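PDB 4ZM5: chain length determinant protein from Shigella flexneri, which probably regulates the chain length of the lipopolysaccharide O antigen, as a membrane-associated polysaccharide antigen chain regulator. Local coordinates for residues Lys5-Thr9 / Gly88-Glu92; Glu67-Ile71 / Thr83-Val87. The protein carries 1 engineered substitution. Numbering follows the deposited sequence.

Contact 1. Residues Lys5-Thr9 / Gly88-Glu92; sequences KWTST and GQTAE
At this strand-to-helix junction the antiparallel sheet passes into the long helix 91-159, strand 6-13 pairing with the end of strand 82-88. Trp-6 and Gly-88 form a hydrogen-bonded pair with CA atoms 5.2 Å apart: Trp-6 N donates to Gly-88 O (3.2 Å) and Gly-88 N to Trp-6 O (2.8 Å). Trp-6 is extended (phi/psi -112/128); Gly-88 (-107/-179), without a side chain, gives its backbone N and O to the pair. The chain then turns through Gln-89 (-90/-33) and Thr-90 (-126/159), an N-cap residue whose side chain makes no capping bond, to helical Ala-91 (-64/-47). Trp-6, in the m rotamer with chi2 of 73°, lays one indole face against this turn, CG 3.8 Å from Thr-90 C, and its CE3 meets Ala-91 CB at 3.5 Å; the small methyl lets the broad ring come close. Two directional backbone bonds thus set Trp-6 opposite Gly-88, while the indole packs by van der Waals contact on the backbone at Thr-90 and Ala-91 and on the Ala-91 methyl.

Contact 2. Residues Glu67-Ile71 / Thr83-Val87; sequences EKLTI and TVSYV
This is an antiparallel beta hairpin, its strands 68-73 and 82-88 running at 173° with axes 4.6 Å apart over the segments 68-71 and 83-87. Thr-70 and Ser-85 form a hydrogen-bonded pair: Thr-70 N to Ser-85 O and Ser-85 N to Thr-70 O are both 2.9 Å. The flanking non-hydrogen-bonded pairs, Leu-69 with Tyr-86 and Ile-71 with Val-84, have CA atoms 4.6 Å apart and put largely apolar side chains on the face packed by helices 38-53, 55-61 and 91-159. Leu-69 (chi1 t, chi2 118°, between wells) brings CD1 to 3.7 Å from Tyr-86 CD1; Ile-71, t at both chi angles, sets CD1 3.8 Å from CG1 of Val-84 (m), so branched and aromatic groups fill this buried face. Small, polar Thr-70 and Ser-85 (both m) suit the more open face, their CB atoms 4.1 Å apart. Tyr-86 (chi1 t, chi2 75°) reaches diagonally to Glu-67 (m, t), two residues before Leu-69, whose carboxylate also bonds Tyr-101; Tyr-86 OH donates to Glu-67 OE2 at 2.6 Å.

Contacts 1 and 2 share strand 82-88 and one antiparallel sheet, in which this strand lies between 68-73 and 6-13; their centres are 10 Å apart. Along the chain contact 2 is nested within the loop closed by contact 1: the chain starts in strand 6-13, passes through three helices, makes the hairpin, and then enters the long helix 91-159. They join directly, Ser-8 N probably hydrogen-bonding to Tyr-86 O at 2.9 Å. Contact 1 lies at the passage from strand to helix, and the short C-terminal strand 228-229 flanks strand 6-13 on its other side. Together they tie the N-terminal strand, the hairpin and the start of the long helix into one compact end of an elongated subunit.

Contact 1. Residues Lys5-Thr9 / Gly88-Glu92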
ATOM      1  N   LYS B   5       9.824 -35.941  29.561  1.00 50.12           N
ATOM      2  CA  LYS B   5      10.906 -36.861  29.208  1.00 50.97           C
ATOM      3  C   LYS B   5      11.892 -36.274  28.141  1.00 53.16           C
ATOM      4  O   LYS B   5      12.940 -35.787  28.557  1.00 51.38           O
ATOM      5  CB  LYS B   5      10.354 -38.229  28.776  1.00 56.71           C
ATOM      6  CG  LYS B   5      10.387 -39.221  29.919  1.00 68.82           C
ATOM      7  CD  LYS B   5       9.480 -40.391  29.710  1.00 80.50           C
ATOM      8  CE  LYS B   5       9.490 -41.232  30.955  1.00 92.84           C
ATOM      9  NZ  LYS B   5       8.461 -42.300  30.906  1.00108.61           N
ATOM     10  N   TRP B   6      11.604 -36.321  26.802  1.00 49.56           N
ATOM     11  CA  TRP B   6      12.570 -35.801  25.792  1.00 46.82           C
ATOM     12  C   TRP B   6      12.039 -34.540  25.112  1.00 49.47           C
ATOM     13  O   TRP B   6      10.916 -34.545  24.612  1.00 50.68           O
ATOM     14  CB  TRP B   6      12.913 -36.859  24.719  1.00 46.72           C
ATOM     15  CG  TRP B   6      13.438 -38.155  25.257  1.00 49.77           C
ATOM     16  CD1 TRP B   6      12.727 -39.122  25.908  1.00 55.09           C
ATOM     17  CD2 TRP B   6      14.777 -38.651  25.143  1.00 49.74           C
ATOM     18  NE1 TRP B   6      13.540 -40.185  26.212  1.00 56.37           N
ATOM     19  CE2 TRP B   6      14.802 -39.931  25.745  1.00 56.50           C
ATOM     20  CE3 TRP B   6      15.962 -38.139  24.594  1.00 48.75           C
ATOM     21  CZ2 TRP B   6      15.974 -40.700  25.829  1.00 56.87           C
ATOM     22  CZ3 TRP B   6      17.103 -38.925  24.620  1.00 51.43           C
ATOM     23  CH2 TRP B   6      17.114 -40.173  25.268  1.00 54.88           C
ATOM     24  N   THR B   7      12.846 -33.461  25.083  1.00 43.75           N
ATOM     25  CA  THR B   7      12.439 -32.194  24.474  1.00 40.96           C
ATOM     26  C   THR B   7      13.146 -31.951  23.127  1.00 44.29           C
ATOM     27  O   THR B   7      14.374 -31.939  23.040  1.00 45.16           O
ATOM     28  CB  THR B   7      12.649 -31.002  25.447  1.00 38.17           C
ATOM     29  OG1 THR B   7      11.934 -31.251  26.644  1.00 40.30           O
ATOM     30  CG2 THR B   7      12.128 -29.671  24.896  1.00 28.57           C
ATOM     31  N   SER B   8      12.341 -31.739  22.088  1.00 39.31           N
ATOM     32  CA  SER B   8      12.813 -31.342  20.769  1.00 38.08           C
ATOM     33  C   SER B   8      12.547 -29.863  20.599  1.00 39.51           C
ATOM     34  O   SER B   8      11.465 -29.382  20.946  1.00 36.39           O
ATOM     35  CB  SER B   8      12.131 -32.120  19.663  1.00 41.66           C
ATOM     36  OG  SER B   8      12.647 -31.721  18.402  1.00 46.50           O
ATOM     37  N   THR B   9      13.548 -29.138  20.108  1.00 36.35           N
ATOM     38  CA  THR B   9      13.469 -27.691  19.966  1.00 34.33           C
ATOM     39  C   THR B   9      13.776 -27.270  18.538  1.00 37.84           C
ATOM     40  O   THR B   9      14.636 -27.859  17.871  1.00 38.59           O
ATOM     41  CB  THR B   9      14.448 -27.027  20.968  1.00 34.49           C
ATOM     42  OG1 THR B   9      14.127 -27.461  22.273  1.00 35.04           O
ATOM     43  CG2 THR B   9      14.365 -25.527  20.974  1.00 30.44           C
ATOM     44  N   GLY B  88       8.252 -35.125  24.004  1.00 49.49           N
ATOM     45  CA  GLY B  88       7.868 -36.452  23.540  1.00 52.44           C
ATOM     46  C   GLY B  88       8.269 -37.554  24.503  1.00 60.14           C
ATOM     47  O   GLY B  88       8.839 -37.291  25.570  1.00 58.20           O
ATOM     48  N   GLN B  89       7.970 -38.801  24.129  1.00 61.93           N
ATOM     49  CA  GLN B  89       8.275 -39.984  24.941  1.00 65.79           C
ATOM     50  C   GLN B  89       9.665 -40.558  24.613  1.00 71.73           C
ATOM     51  O   GLN B  89      10.319 -41.122  25.497  1.00 71.89           O
ATOM     52  CB  GLN B  89       7.201 -41.069  24.747  1.00 70.71           C
ATOM     53  CG  GLN B  89       5.949 -40.858  25.585  1.00 85.35           C
ATOM     54  CD  GLN B  89       5.023 -42.048  25.508  1.00111.07           C
ATOM     55  OE1 GLN B  89       4.077 -42.076  24.710  1.00108.80           O
ATOM     56  NE2 GLN B  89       5.271 -43.064  26.335  1.00101.75           N
ATOM     57  N   THR B  90      10.076 -40.446  23.332  1.00 68.45           N
ATOM     58  CA  THR B  90      11.354 -40.907  22.767  1.00 68.32           C
ATOM     59  C   THR B  90      12.012 -39.697  22.066  1.00 66.67           C
ATOM     60  O   THR B  90      11.297 -38.742  21.778  1.00 63.91           O
ATOM     61  CB  THR B  90      11.103 -42.131  21.837  1.00 81.88           C
ATOM     62  OG1 THR B  90      12.317 -42.544  21.213  1.00 85.68           O
ATOM     63  CG2 THR B  90       9.999 -41.892  20.793  1.00 78.93           C
ATOM     64  N   ALA B  91      13.347 -39.700  21.825  1.00 60.97           N
ATOM     65  CA  ALA B  91      14.035 -38.576  21.154  1.00 56.93           C
ATOM     66  C   ALA B  91      13.553 -38.390  19.708  1.00 59.88           C
ATOM     67  O   ALA B  91      13.293 -37.261  19.289  1.00 58.03           O
ATOM     68  CB  ALA B  91      15.538 -38.791  21.158  1.00 57.37           C
ATOM     69  N   GLU B  92      13.477 -39.497  18.951  1.00 57.43           N
ATOM     70  CA  GLU B  92      13.051 -39.558  17.559  1.00 57.75           C
ATOM     71  C   GLU B  92      11.609 -39.115  17.425  1.00 58.04           C
ATOM     72  O   GLU B  92      11.265 -38.483  16.430  1.00 55.80           O
ATOM     73  CB  GLU B  92      13.201 -40.993  17.002  1.00 63.40           C
ATOM     74  CG  GLU B  92      14.633 -41.458  16.768  1.00 81.23           C
ATOM     75  CD  GLU B  92      15.340 -40.961  15.516  1.00108.73           C
ATOM     76  OE1 GLU B  92      14.668 -40.421  14.605  1.00 98.57           O
ATOM     77  OE2 GLU B  92      16.579 -41.142  15.438  1.00106.49           O
TER

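Contact 2. Residues Glu67-Ile71 / Thr83-Val87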
ATOM      1  N   GLU B  67      -0.476 -33.073  26.063  1.00 55.56           N
ATOM      2  CA  GLU B  67       0.828 -32.937  25.428  1.00 52.19           C
ATOM      3  C   GLU B  67       1.350 -31.532  25.715  1.00 51.58           C
ATOM      4  O   GLU B  67       0.565 -30.580  25.842  1.00 50.18           O
ATOM      5  CB  GLU B  67       0.755 -33.218  23.914  1.00 53.31           C
ATOM      6  CG  GLU B  67       0.512 -34.676  23.540  1.00 66.20           C
ATOM      7  CD  GLU B  67       0.219 -34.941  22.067  1.00 87.67           C
ATOM      8  OE1 GLU B  67      -0.910 -35.392  21.763  1.00 79.52           O
ATOM      9  OE2 GLU B  67       1.112 -34.716  21.217  1.00 80.98           O
ATOM     10  N   LYS B  68       2.671 -31.414  25.858  1.00 45.62           N
ATOM     11  CA  LYS B  68       3.312 -30.142  26.124  1.00 42.52           C
ATOM     12  C   LYS B  68       4.023 -29.662  24.864  1.00 44.13           C
ATOM     13  O   LYS B  68       4.998 -30.271  24.408  1.00 40.93           O
ATOM     14  CB  LYS B  68       4.276 -30.241  27.337  1.00 45.20           C
ATOM     15  CG  LYS B  68       5.165 -29.016  27.594  1.00 56.38           C
ATOM     16  CD  LYS B  68       4.435 -27.856  28.268  1.00 68.29           C
ATOM     17  CE  LYS B  68       5.398 -26.964  29.022  1.00 80.17           C
ATOM     18  NZ  LYS B  68       4.720 -25.755  29.572  1.00 89.53           N
ATOM     19  N   LEU B  69       3.487 -28.569  24.296  1.00 41.71           N
ATOM     20  CA  LEU B  69       4.042 -27.841  23.163  1.00 40.19           C
ATOM     21  C   LEU B  69       4.131 -26.377  23.546  1.00 40.28           C
ATOM     22  O   LEU B  69       3.175 -25.811  24.086  1.00 39.56           O
ATOM     23  CB  LEU B  69       3.238 -28.044  21.884  1.00 41.69           C
ATOM     24  CG  LEU B  69       3.883 -27.468  20.643  1.00 45.78           C
ATOM     25  CD1 LEU B  69       4.186 -28.544  19.651  1.00 47.69           C
ATOM     26  CD2 LEU B  69       2.992 -26.419  20.045  1.00 48.22           C
ATOM     27  N   THR B  70       5.291 -25.777  23.270  1.00 35.69           N
ATOM     28  CA  THR B  70       5.622 -24.423  23.674  1.00 33.99           C
ATOM     29  C   THR B  70       6.057 -23.567  22.498  1.00 35.18           C
ATOM     30  O   THR B  70       6.711 -24.051  21.572  1.00 32.06           O
ATOM     31  CB  THR B  70       6.733 -24.488  24.728  1.00 50.31           C
ATOM     32  OG1 THR B  70       6.533 -25.612  25.589  1.00 53.69           O
ATOM     33  CG2 THR B  70       6.790 -23.252  25.575  1.00 55.05           C
ATOM     34  N   ILE B  71       5.674 -22.279  22.560  1.00 32.28           N
ATOM     35  CA  ILE B  71       6.055 -21.217  21.631  1.00 31.03           C
ATOM     36  C   ILE B  71       6.357 -19.974  22.500  1.00 37.61           C
ATOM     37  O   ILE B  71       5.482 -19.434  23.181  1.00 38.95           O
ATOM     38  CB  ILE B  71       5.080 -20.960  20.431  1.00 32.83           C
ATOM     39  CG1 ILE B  71       5.649 -19.860  19.474  1.00 31.31           C
ATOM     40  CG2 ILE B  71       3.633 -20.713  20.871  1.00 31.29           C
ATOM     41  CD1 ILE B  71       5.150 -19.880  18.031  1.00 36.07           C
ATOM     42  N   THR B  83      11.134 -19.715  19.740  1.00 28.62           N
ATOM     43  CA  THR B  83      11.530 -21.067  20.100  1.00 28.80           C
ATOM     44  C   THR B  83      10.281 -21.921  20.239  1.00 34.70           C
ATOM     45  O   THR B  83       9.392 -21.630  21.060  1.00 34.00           O
ATOM     46  CB  THR B  83      12.359 -21.045  21.401  1.00 27.34           C
ATOM     47  OG1 THR B  83      13.584 -20.390  21.131  1.00 31.41           O
ATOM     48  CG2 THR B  83      12.675 -22.429  21.922  1.00 20.45           C
ATOM     49  N   VAL B  84      10.223 -22.979  19.440  1.00 32.10           N
ATOM     50  CA  VAL B  84       9.121 -23.928  19.492  1.00 32.64           C
ATOM     51  C   VAL B  84       9.661 -25.231  20.105  1.00 34.84           C
ATOM     52  O   VAL B  84      10.752 -25.686  19.749  1.00 32.59           O
ATOM     53  CB  VAL B  84       8.392 -24.118  18.135  1.00 37.42           C
ATOM     54  CG1 VAL B  84       7.516 -22.907  17.827  1.00 36.45           C
ATOM     55  CG2 VAL B  84       9.380 -24.324  16.994  1.00 37.55           C
ATOM     56  N   SER B  85       8.934 -25.769  21.084  1.00 32.96           N
ATOM     57  CA  SER B  85       9.378 -26.959  21.797  1.00 34.69           C
ATOM     58  C   SER B  85       8.299 -27.983  21.942  1.00 40.14           C
ATOM     59  O   SER B  85       7.148 -27.638  22.121  1.00 42.62           O
ATOM     60  CB  SER B  85       9.879 -26.586  23.188  1.00 38.08           C
ATOM     61  OG  SER B  85      11.144 -25.953  23.118  1.00 42.88           O
ATOM     62  N   TYR B  86       8.678 -29.244  21.901  1.00 36.42           N
ATOM     63  CA  TYR B  86       7.762 -30.359  22.091  1.00 37.07           C
ATOM     64  C   TYR B  86       8.390 -31.389  23.017  1.00 43.32           C
ATOM     65  O   TYR B  86       9.546 -31.773  22.831  1.00 42.35           O
ATOM     66  CB  TYR B  86       7.368 -31.007  20.758  1.00 38.16           C
ATOM     67  CG  TYR B  86       6.358 -32.115  20.938  1.00 41.16           C
ATOM     68  CD1 TYR B  86       5.021 -31.831  21.215  1.00 43.64           C
ATOM     69  CD2 TYR B  86       6.745 -33.451  20.890  1.00 43.38           C
ATOM     70  CE1 TYR B  86       4.096 -32.848  21.444  1.00 45.87           C
ATOM     71  CE2 TYR B  86       5.831 -34.474  21.119  1.00 46.67           C
ATOM     72  CZ  TYR B  86       4.503 -34.167  21.378  1.00 53.11           C
ATOM     73  OH  TYR B  86       3.599 -35.167  21.599  1.00 56.19           O
ATOM     74  N   VAL B  87       7.607 -31.852  23.996  1.00 43.10           N
ATOM     75  CA  VAL B  87       8.030 -32.894  24.927  1.00 45.20           C
ATOM     76  C   VAL B  87       7.396 -34.223  24.472  1.00 52.15           C
ATOM     77  O   VAL B  87       6.165 -34.387  24.522  1.00 53.39           O
ATOM     78  CB  VAL B  87       7.733 -32.577  26.424  1.00 49.39           C
ATOM     79  CG1 VAL B  87       8.315 -33.652  27.347  1.00 51.17           C
ATOM     80  CG2 VAL B  87       8.239 -31.195  26.822  1.00 46.59           C
TER